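Local structure of enoyl-CoA hydratase (Mycobacterium thermoresistibile, 3T3W) at residues 93-103 / 249-260; 25-33 / 211-219. The protein probably catalyses the reversible hydration of enoyl-CoA thioesters in lipid metabolism, as a zinc-binding hexameric member of the crotonase family. All coordinates share one frame; numbering follows the deposited sequence. Where two conformers were deposited one is given.

Contact 1: 93-103 / 249-260; sequences LTLEFIYAHES and FDIHQTGHGNAM. With ZN (zinc ion), chain T.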
loop_
_atom_site.group_PDB
_atom_site.type_symbol
_atom_site.label_atom_id
_atom_site.label_comp_id
_atom_site.label_asym_id
_atom_site.label_seq_id
_atom_site.Cartn_x
_atom_site.Cartn_y
_atom_site.Cartn_z
ATOM N N LEU F 93 -5.115 35.965 11.186
ATOM C CA LEU F 93 -5.427 34.746 10.432
ATOM C C LEU F 93 -4.222 33.814 10.432
ATOM O O LEU F 93 -3.126 34.235 10.072
ATOM C CB LEU F 93 -5.788 35.079 8.998
ATOM C CG LEU F 93 -6.201 33.918 8.111
ATOM C CD1 LEU F 93 -7.382 33.194 8.745
ATOM C CD2 LEU F 93 -6.543 34.451 6.729
ATOM N N THR F 94 -4.435 32.549 10.812
ATOM C CA THR F 94 -3.338 31.607 10.994
ATOM C C THR F 94 -3.574 30.386 10.106
ATOM O O THR F 94 -4.724 30.066 9.746
ATOM C CB THR F 94 -3.223 31.131 12.460
ATOM O OG1 THR F 94 -4.409 30.388 12.817
ATOM C CG2 THR F 94 -2.946 32.343 13.447
ATOM N N LEU F 95 -2.514 29.670 9.754
ATOM C CA LEU F 95 -2.704 28.446 9.006
ATOM C C LEU F 95 -3.546 27.437 9.797
ATOM O O LEU F 95 -4.295 26.670 9.199
ATOM C CB LEU F 95 -1.377 27.817 8.546
ATOM C CG LEU F 95 -1.489 26.629 7.598
ATOM C CD1 LEU F 95 -2.250 26.941 6.295
ATOM C CD2 LEU F 95 -0.106 26.093 7.236
ATOM N N GLU F 96 -3.406 27.405 11.121
ATOM C CA GLU F 96 -4.190 26.470 11.946
ATOM C C GLU F 96 -5.703 26.640 11.700
ATOM O O GLU F 96 -6.470 25.664 11.595
ATOM C CB GLU F 96 -3.838 26.671 13.428
ATOM C CG GLU F 96 -4.784 25.984 14.413
ATOM C CD GLU F 96 -4.479 26.225 15.890
ATOM O OE1 GLU F 96 -3.861 27.233 16.256
ATOM O OE2 GLU F 96 -4.909 25.380 16.705
ATOM N N PHE F 97 -6.118 27.891 11.609
ATOM C CA PHE F 97 -7.514 28.262 11.411
ATOM C C PHE F 97 -8.002 27.809 10.035
ATOM O O PHE F 97 -9.058 27.185 9.915
ATOM C CB PHE F 97 -7.676 29.779 11.609
ATOM C CG PHE F 97 -9.089 30.269 11.407
ATOM C CD1 PHE F 97 -9.928 30.442 12.496
ATOM C CD2 PHE F 97 -9.542 30.596 10.148
ATOM C CE1 PHE F 97 -11.229 30.934 12.336
ATOM C CE2 PHE F 97 -10.855 31.056 9.959
ATOM C CZ PHE F 97 -11.691 31.222 11.059
ATOM N N ILE F 98 -7.209 28.079 8.994
ATOM C CA ILE F 98 -7.559 27.670 7.634
ATOM C C ILE F 98 -7.598 26.132 7.542
ATOM O O ILE F 98 -8.531 25.551 6.982
ATOM C CB ILE F 98 -6.555 28.199 6.582
ATOM C CG1 ILE F 98 -6.635 29.729 6.490
ATOM C CG2 ILE F 98 -6.852 27.590 5.221
ATOM C CD1 ILE F 98 -5.328 30.318 6.046
ATOM N N TYR F 99 -6.591 25.488 8.126
ATOM C CA TYR F 99 -6.490 24.025 8.136
ATOM C C TYR F 99 -7.727 23.403 8.790
ATOM O O TYR F 99 -8.326 22.480 8.238
ATOM C CB TYR F 99 -5.207 23.606 8.897
ATOM C CG TYR F 99 -4.774 22.159 8.716
ATOM C CD1 TYR F 99 -3.677 21.840 7.921
ATOM C CD2 TYR F 99 -5.449 21.108 9.350
ATOM C CE1 TYR F 99 -3.325 20.533 7.702
ATOM C CE2 TYR F 99 -5.094 19.783 9.135
ATOM C CZ TYR F 99 -4.021 19.508 8.338
ATOM O OH TYR F 99 -3.656 18.206 8.135
ATOM N N ALA F 100 -8.119 23.914 9.970
ATOM C CA ALA F 100 -9.245 23.385 10.689
ATOM C C ALA F 100 -10.517 23.536 9.867
ATOM O O ALA F 100 -11.310 22.582 9.747
ATOM C CB ALA F 100 -9.404 24.102 12.035
ATOM N N HIS F 101 -10.773 24.730 9.332
ATOM C CA HIS F 101 -12.042 24.941 8.648
ATOM C C HIS F 101 -12.119 24.167 7.331
ATOM O O HIS F 101 -13.172 23.598 6.985
ATOM C CB HIS F 101 -12.266 26.429 8.480
ATOM C CG HIS F 101 -12.800 27.093 9.722
ATOM N ND1 HIS F 101 -11.995 27.638 10.669
ATOM C CD2 HIS F 101 -14.097 27.208 10.201
ATOM C CE1 HIS F 101 -12.770 28.119 11.681
ATOM N NE2 HIS F 101 -14.034 27.872 11.388
ATOM N N GLU F 102 -11.024 24.111 6.592
ATOM C CA GLU F 102 -11.031 23.379 5.323
ATOM C C GLU F 102 -11.093 21.875 5.595
ATOM O O GLU F 102 -11.710 21.120 4.817
ATOM C CB GLU F 102 -9.785 23.715 4.501
ATOM C CG GLU F 102 -9.768 25.162 3.980
ATOM C CD GLU F 102 -8.897 25.360 2.744
ATOM O OE1 GLU F 102 -9.148 26.385 2.019
ATOM O OE2 GLU F 102 -7.993 24.523 2.470
ATOM N N SER F 103 -10.486 21.419 6.687
ATOM C CA SER F 103 -10.533 19.985 6.974
ATOM C C SER F 103 -11.971 19.520 7.216
ATOM O O SER F 103 -12.316 18.377 6.892
ATOM C CB SER F 103 -9.580 19.529 8.090
ATOM O OG SER F 103 -10.027 19.955 9.335
ATOM N N PHE F 249 -4.117 16.595 1.077
ATOM C CA PHE F 249 -4.669 17.685 1.882
ATOM C C PHE F 249 -3.545 18.494 2.537
ATOM O O PHE F 249 -3.537 19.715 2.468
ATOM C CB PHE F 249 -5.680 17.180 2.916
ATOM C CG PHE F 249 -6.308 18.281 3.706
ATOM C CD1 PHE F 249 -7.268 19.083 3.139
ATOM C CD2 PHE F 249 -5.893 18.560 4.985
ATOM C CE1 PHE F 249 -7.867 20.096 3.856
ATOM C CE2 PHE F 249 -6.492 19.609 5.726
ATOM C CZ PHE F 249 -7.490 20.361 5.134
ATOM N N ASP F 250 -2.554 17.818 3.104
ATOM C CA ASP F 250 -1.418 18.527 3.662
ATOM C C ASP F 250 -0.589 19.270 2.588
ATOM O O ASP F 250 -0.133 20.395 2.841
ATOM C CB ASP F 250 -0.515 17.611 4.502
ATOM C CG ASP F 250 -1.262 17.073 5.719
ATOM O OD1 ASP F 250 -1.707 17.946 6.538
ATOM O OD2 ASP F 250 -1.465 15.820 5.812
ATOM N N ILE F 251 -0.408 18.661 1.424
ATOM C CA ILE F 251 0.266 19.363 0.304
ATOM C C ILE F 251 -0.489 20.684 -0.038
ATOM O O ILE F 251 0.111 21.751 -0.198
ATOM C CB ILE F 251 0.404 18.426 -0.907
ATOM C CG1 ILE F 251 1.347 17.266 -0.576
ATOM C CG2 ILE F 251 0.832 19.206 -2.191
ATOM C CD1 ILE F 251 1.341 16.076 -1.549
ATOM N N HIS F 252 -1.807 20.589 -0.151
ATOM C CA HIS F 252 -2.670 21.737 -0.384
ATOM C C HIS F 252 -2.451 22.796 0.684
ATOM O O HIS F 252 -2.270 23.987 0.372
ATOM C CB HIS F 252 -4.097 21.257 -0.462
ATOM C CG HIS F 252 -5.103 22.374 -0.621
ATOM N ND1 HIS F 252 -5.669 22.674 -1.812
ATOM C CD2 HIS F 252 -5.644 23.256 0.315
ATOM C CE1 HIS F 252 -6.511 23.725 -1.651
ATOM N NE2 HIS F 252 -6.491 24.095 -0.361
ATOM N N GLN F 253 -2.388 22.381 1.933
ATOM C CA GLN F 253 -2.182 23.314 3.027
ATOM C C GLN F 253 -0.803 23.993 3.005
ATOM O O GLN F 253 -0.660 25.135 3.461
ATOM C CB GLN F 253 -2.480 22.626 4.371
ATOM C CG GLN F 253 -3.943 22.236 4.549
ATOM C CD GLN F 253 -4.904 23.405 4.518
ATOM O OE1 GLN F 253 -4.568 24.497 4.950
ATOM N NE2 GLN F 253 -6.083 23.199 3.949
ATOM N N THR F 254 0.231 23.324 2.496
ATOM C CA THR F 254 1.526 24.015 2.347
ATOM C C THR F 254 1.386 25.184 1.349
ATOM O O THR F 254 2.180 26.144 1.402
ATOM C CB THR F 254 2.710 23.106 1.905
ATOM O OG1 THR F 254 2.518 22.641 0.545
ATOM C CG2 THR F 254 2.880 21.945 2.896
ATOM N N GLY F 255 0.421 25.090 0.432
ATOM C CA GLY F 255 0.146 26.203 -0.501
ATOM C C GLY F 255 -0.373 27.399 0.219
ATOM O O GLY F 255 0.094 28.556 0.037
ATOM N N HIS F 256 -1.336 27.139 1.086
ATOM C CA HIS F 256 -1.853 28.206 1.930
ATOM C C HIS F 256 -0.778 28.787 2.804
ATOM O O HIS F 256 -0.715 30.016 2.971
ATOM C CB HIS F 256 -2.993 27.752 2.830
ATOM C CG HIS F 256 -4.275 27.493 2.102
ATOM N ND1 HIS F 256 -4.889 28.460 1.351
ATOM C CD2 HIS F 256 -5.058 26.364 1.993
ATOM C CE1 HIS F 256 -6.018 27.958 0.835
ATOM N NE2 HIS F 256 -6.140 26.687 1.227
ATOM N N GLY F 257 0.049 27.922 3.396
ATOM C CA GLY F 257 1.147 28.364 4.231
ATOM C C GLY F 257 2.097 29.269 3.477
ATOM O O GLY F 257 2.526 30.339 3.964
ATOM N N ASN F 258 2.408 28.892 2.255
ATOM C CA ASN F 258 3.290 29.742 1.483
ATOM C C ASN F 258 2.657 31.072 1.074
ATOM O O ASN F 258 3.304 32.144 1.152
ATOM C CB ASN F 258 3.786 29.034 0.243
ATOM C CG ASN F 258 4.875 29.808 -0.464
ATOM O OD1 ASN F 258 5.892 30.099 0.126
ATOM N ND2 ASN F 258 4.657 30.135 -1.742
ATOM N N ALA F 259 1.409 31.036 0.646
ATOM C CA ALA F 259 0.689 32.260 0.211
ATOM C C ALA F 259 0.619 33.254 1.358
ATOM O O ALA F 259 0.841 34.469 1.171
ATOM C CB ALA F 259 -0.711 31.907 -0.265
ATOM N N MET F 260 0.388 32.741 2.572
ATOM C CA MET F 260 0.362 33.615 3.771
ATOM C C MET F 260 1.737 34.203 4.077
ATOM O O MET F 260 1.844 35.398 4.450
ATOM C CB MET F 260 -0.162 32.883 4.993
ATOM C CG MET F 260 -1.588 32.425 4.841
ATOM S SD MET F 260 -2.067 31.429 6.267
ATOM C CE MET F 260 -2.699 32.822 7.173
HETATM ZN ZN ZN T . -7.730 25.457 0.589
HETATM O O HOH W 1 -8.060 26.608 -1.151
#

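Contact 2: 25-33 / 211-219; sequences DVSDRIATI and RALAGEIAK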
loop_
_atom_site.group_PDB
_atom_site.type_symbol
_atom_site.label_atom_id
_atom_site.label_comp_id
_atom_site.label_asym_id
_atom_site.label_seq_id
_atom_site.Cartn_x
_atom_site.Cartn_y
_atom_site.Cartn_z
ATOM N N ASP F 25 -35.983 17.112 -2.542
ATOM C CA ASP F 25 -37.271 16.457 -2.911
ATOM C C ASP F 25 -37.058 14.960 -2.806
ATOM O O ASP F 25 -36.038 14.465 -3.280
ATOM C CB ASP F 25 -37.652 16.752 -4.382
ATOM C CG ASP F 25 -38.813 15.865 -4.901
ATOM O OD1 ASP F 25 -39.932 16.233 -4.527
ATOM O OD2 ASP F 25 -38.637 14.802 -5.627
ATOM N N VAL F 26 -38.018 14.240 -2.229
ATOM C CA VAL F 26 -38.007 12.792 -2.278
ATOM C C VAL F 26 -39.266 12.330 -3.006
ATOM O O VAL F 26 -40.391 12.657 -2.606
ATOM C CB VAL F 26 -37.971 12.165 -0.874
ATOM C CG1 VAL F 26 -38.164 10.632 -0.925
ATOM C CG2 VAL F 26 -36.695 12.549 -0.165
ATOM N N SER F 27 -39.073 11.573 -4.065
ATOM C CA SER F 27 -40.184 10.886 -4.719
ATOM C C SER F 27 -39.695 9.676 -5.489
ATOM O O SER F 27 -38.569 9.672 -5.983
ATOM C CB SER F 27 -40.960 11.828 -5.630
ATOM O OG SER F 27 -40.105 12.422 -6.561
ATOM N N ASP F 28 -40.539 8.639 -5.569
ATOM C CA ASP F 28 -40.193 7.437 -6.306
ATOM C C ASP F 28 -38.823 6.845 -5.866
ATOM O O ASP F 28 -38.059 6.364 -6.709
ATOM C CB ASP F 28 -40.130 7.740 -7.828
ATOM C CG ASP F 28 -41.378 8.438 -8.350
ATOM O OD1 ASP F 28 -42.454 7.889 -8.115
ATOM O OD2 ASP F 28 -41.248 9.539 -8.960
ATOM N N ARG F 29 -38.550 6.892 -4.570
ATOM C CA ARG F 29 -37.316 6.382 -3.928
ATOM C C ARG F 29 -36.031 7.131 -4.340
ATOM O O ARG F 29 -34.914 6.632 -4.105
ATOM C CB ARG F 29 -37.149 4.861 -4.115
ATOM C CG ARG F 29 -38.380 4.080 -3.622
ATOM C CD ARG F 29 -38.092 2.606 -3.435
ATOM N NE ARG F 29 -37.022 2.461 -2.454
ATOM C CZ ARG F 29 -37.164 2.493 -1.125
ATOM N NH1 ARG F 29 -38.365 2.597 -0.543
ATOM N NH2 ARG F 29 -36.080 2.387 -0.369
ATOM N N ILE F 30 -36.197 8.324 -4.903
ATOM C CA ILE F 30 -35.034 9.152 -5.324
ATOM C C ILE F 30 -35.076 10.413 -4.485
ATOM O O ILE F 30 -36.104 11.071 -4.441
ATOM C CB ILE F 30 -35.128 9.526 -6.830
ATOM C CG1 ILE F 30 -35.128 8.270 -7.706
ATOM C CG2 ILE F 30 -33.943 10.444 -7.216
ATOM C CD1 ILE F 30 -35.561 8.519 -9.140
ATOM N N ALA F 31 -33.960 10.760 -3.839
ATOM C CA ALA F 31 -33.788 12.071 -3.200
ATOM C C ALA F 31 -33.036 12.930 -4.170
ATOM O O ALA F 31 -31.899 12.593 -4.538
ATOM C CB ALA F 31 -32.975 11.952 -1.908
ATOM N N THR F 32 -33.658 14.025 -4.596
ATOM C CA THR F 32 -33.001 14.961 -5.480
ATOM C C THR F 32 -32.569 16.198 -4.675
ATOM O O THR F 32 -33.424 16.894 -4.072
ATOM C CB THR F 32 -33.917 15.386 -6.632
ATOM O OG1 THR F 32 -34.361 14.192 -7.312
ATOM C CG2 THR F 32 -33.164 16.303 -7.583
ATOM N N ILE F 33 -31.253 16.410 -4.640
ATOM C CA ILE F 33 -30.643 17.520 -3.926
ATOM C C ILE F 33 -30.205 18.531 -4.989
ATOM O O ILE F 33 -29.360 18.228 -5.839
ATOM C CB ILE F 33 -29.387 17.065 -3.135
ATOM C CG1 ILE F 33 -29.724 15.933 -2.149
ATOM C CG2 ILE F 33 -28.713 18.253 -2.440
ATOM C CD1 ILE F 33 -28.543 15.284 -1.427
ATOM N N ARG F 211 -32.605 11.267 -14.043
ATOM C CA ARG F 211 -33.677 10.694 -13.271
ATOM C C ARG F 211 -34.033 9.289 -13.788
ATOM O O ARG F 211 -34.366 8.391 -13.016
ATOM C CB ARG F 211 -34.898 11.580 -13.242
ATOM C CG ARG F 211 -35.887 11.053 -12.209
ATOM C CD ARG F 211 -36.963 12.048 -11.870
ATOM N NE ARG F 211 -37.876 11.478 -10.897
ATOM C CZ ARG F 211 -37.753 11.580 -9.577
ATOM N NH1 ARG F 211 -36.743 12.231 -9.042
ATOM N NH2 ARG F 211 -38.697 11.053 -8.798
ATOM N N ALA F 212 -33.942 9.088 -15.096
ATOM C CA ALA F 212 -34.264 7.772 -15.664
ATOM C C ALA F 212 -33.266 6.717 -15.164
ATOM O O ALA F 212 -33.639 5.593 -14.801
ATOM C CB ALA F 212 -34.269 7.824 -17.202
ATOM N N LEU F 213 -31.989 7.090 -15.146
ATOM C CA LEU F 213 -30.953 6.228 -14.621
ATOM C C LEU F 213 -31.165 5.954 -13.120
ATOM O O LEU F 213 -31.084 4.813 -12.674
ATOM C CB LEU F 213 -29.577 6.839 -14.901
ATOM C CG LEU F 213 -28.357 6.132 -14.291
ATOM C CD1 LEU F 213 -28.274 4.714 -14.851
ATOM C CD2 LEU F 213 -27.074 6.939 -14.536
ATOM N N ALA F 214 -31.460 6.998 -12.345
ATOM C CA ALA F 214 -31.756 6.849 -10.912
ATOM C C ALA F 214 -32.911 5.884 -10.684
ATOM O O ALA F 214 -32.846 5.019 -9.820
ATOM C CB ALA F 214 -32.069 8.229 -10.303
ATOM N N GLY F 215 -33.946 6.013 -11.511
ATOM C CA GLY F 215 -35.108 5.115 -11.442
ATOM C C GLY F 215 -34.799 3.665 -11.707
ATOM O O GLY F 215 -35.334 2.796 -11.029
ATOM N N GLU F 216 -33.938 3.418 -12.681
ATOM C CA GLU F 216 -33.535 2.074 -13.002
ATOM C C GLU F 216 -32.776 1.466 -11.815
ATOM O O GLU F 216 -33.060 0.336 -11.421
ATOM C CB GLU F 216 -32.728 2.105 -14.292
ATOM C CG GLU F 216 -31.842 0.925 -14.567
ATOM C CD GLU F 216 -30.911 1.215 -15.717
ATOM O OE1 GLU F 216 -30.964 2.365 -16.193
ATOM O OE2 GLU F 216 -30.159 0.310 -16.148
ATOM N N ILE F 217 -31.860 2.231 -11.235
ATOM C CA ILE F 217 -31.078 1.754 -10.106
ATOM C C ILE F 217 -31.932 1.548 -8.852
ATOM O O ILE F 217 -31.693 0.610 -8.085
ATOM C CB ILE F 217 -29.904 2.709 -9.836
ATOM C CG1 ILE F 217 -28.974 2.674 -11.038
ATOM C CG2 ILE F 217 -29.203 2.303 -8.531
ATOM C CD1 ILE F 217 -27.830 3.698 -11.021
ATOM N N ALA F 218 -32.929 2.396 -8.673
ATOM C CA ALA F 218 -33.793 2.354 -7.474
ATOM C C ALA F 218 -34.713 1.111 -7.455
ATOM O O ALA F 218 -35.301 0.811 -6.431
ATOM C CB ALA F 218 -34.617 3.609 -7.357
ATOM N N LYS F 219 -34.758 0.370 -8.550
ATOM C CA LYS F 219 -35.429 -0.949 -8.559
ATOM C C LYS F 219 -34.646 -2.071 -7.862
ATOM O O LYS F 219 -35.218 -3.130 -7.550
ATOM C CB LYS F 219 -35.744 -1.342 -10.008
ATOM C CG LYS F 219 -36.692 -0.344 -10.664
ATOM C CD LYS F 219 -37.575 -0.907 -11.759
ATOM C CE LYS F 219 -37.028 -0.704 -13.158
ATOM N NZ LYS F 219 -38.065 -1.046 -14.184
HETATM O O HOH W 2 -36.561 13.067 -6.318
HETATM O O HOH W 3 -34.233 13.377 -10.072
#

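Contact 1: 93-103 / 249-260
Met260 bends at its thioether and lays its methyl against the backbone just before the facing helix. Met260 CE is 3.3 Å from Leu93 O and also meets Leu93 CG. The sulfur faces the end of Ile98, tip to tip, with Met260 SD 3.5 Å from Ile98 CD1. Leu95 fills the next hollow, among Gln253, His256, Gly257 and Met260.

One turn further on, Tyr99 meets Phe249 in a T-shaped (edge-to-face) stack. The edge of Phe249 points at the face of Tyr99, with the planes at 79° and Phe249 CE2 3.6 Å from Tyr99 CZ. CG of Tyr99 lies anti to the backbone N (chi1 -166°), which swings the ring toward the other helix. Its hydroxyl donates to Asp250: Tyr99 OH to Asp250 OD1 is 2.5 Å, on the syn side of the carboxylate. Arg230 of a neighbouring subunit forms a salt bridge with Asp250 OD2.

Helices 95-115 and 241-263 pack here roughly antiparallel, with an angle of 146° between the short segments, in a crotonase-like subunit of a hexamer. A zinc ion joins them. Glu102 binds it through both oxygens, and His252 and His256 through NE2. Water 1 and Glu163 complete the site.

The amide of Gln253 belongs to the second shell. Gln253 NE2 donates to Glu102 OE2 over 2.8 Å, in a bent bond on the anti side, while Gln253 OE1 is buried without a polar partner. Ile98 CG2 sits over the face of the His256 ring, 4.0 Å from its centroid. Gly161 O and Pro266 O hold ND1 of His252 and His256, respectively, which fixes the rotation of both rings.

Contact 2: 25-33 / 211-219
Arg211 reaches from helix 206-217 across the side chain of Ile30 to the hairpin of strands 22-27 and 30-35. Its chain runs out straight from CG to NE, which carries the guanidinium over Ile30 to the turn. Ile30 CD1 lies over the centre of the flat guanidinium, 3.8 Å from Arg211 CZ. The same methyl, Ile30 CD1, packs on Ala214 CB at 3.7 Å.

The polar partners of Arg211 gather at the far end. Asp28 OD2 forms a salt bridge with Arg211 NH2 at 3.0 Å. It lies in the guanidinium plane and uses its anti lone pair, although the two flat groups are turned 64° apart. Arg211 NH2 also donates to Ser27 O over 3.1 Å, from above the carbonyl plane. Ile30 N reaches that oxygen from the opposite face, as part of the type I' turn from Ser27 to Ile30. The bond from Arg211 NH2 to Ser27 OG is weak. NH1 donates to two waters in the guanidinium plane, and both waters also bond to Thr32 OG1.

The contact sets the helix against the edge hairpin of the six-stranded sheet. Ile30 and Ala214 both touch Val69 of the neighbouring strand. Bonds to a carboxylate, a backbone carbonyl and water surround the guanidinium, which probably stabilises its positive charge and should restrict its rotation over the isoleucine methyl.

How the contacts relate
Contacts 1 and 2 lie on opposite sides of the centre of the chain. Their centres are 38 Å apart and their nearest atoms about 18 Å, so they do not touch. Their segments alternate along the sequence, and all four belong to the same crotonase-like fold. Contact 1 joins two helices, holds three of the four protein ligands of the zinc ion, and is reached by three other subunits. Contact 2 has no part in the metal site. It joins a helix to the hairpin at the edge of the sheet, and a different neighbouring subunit packs on Leu213, Glu216 and Ile217 of its helical segment.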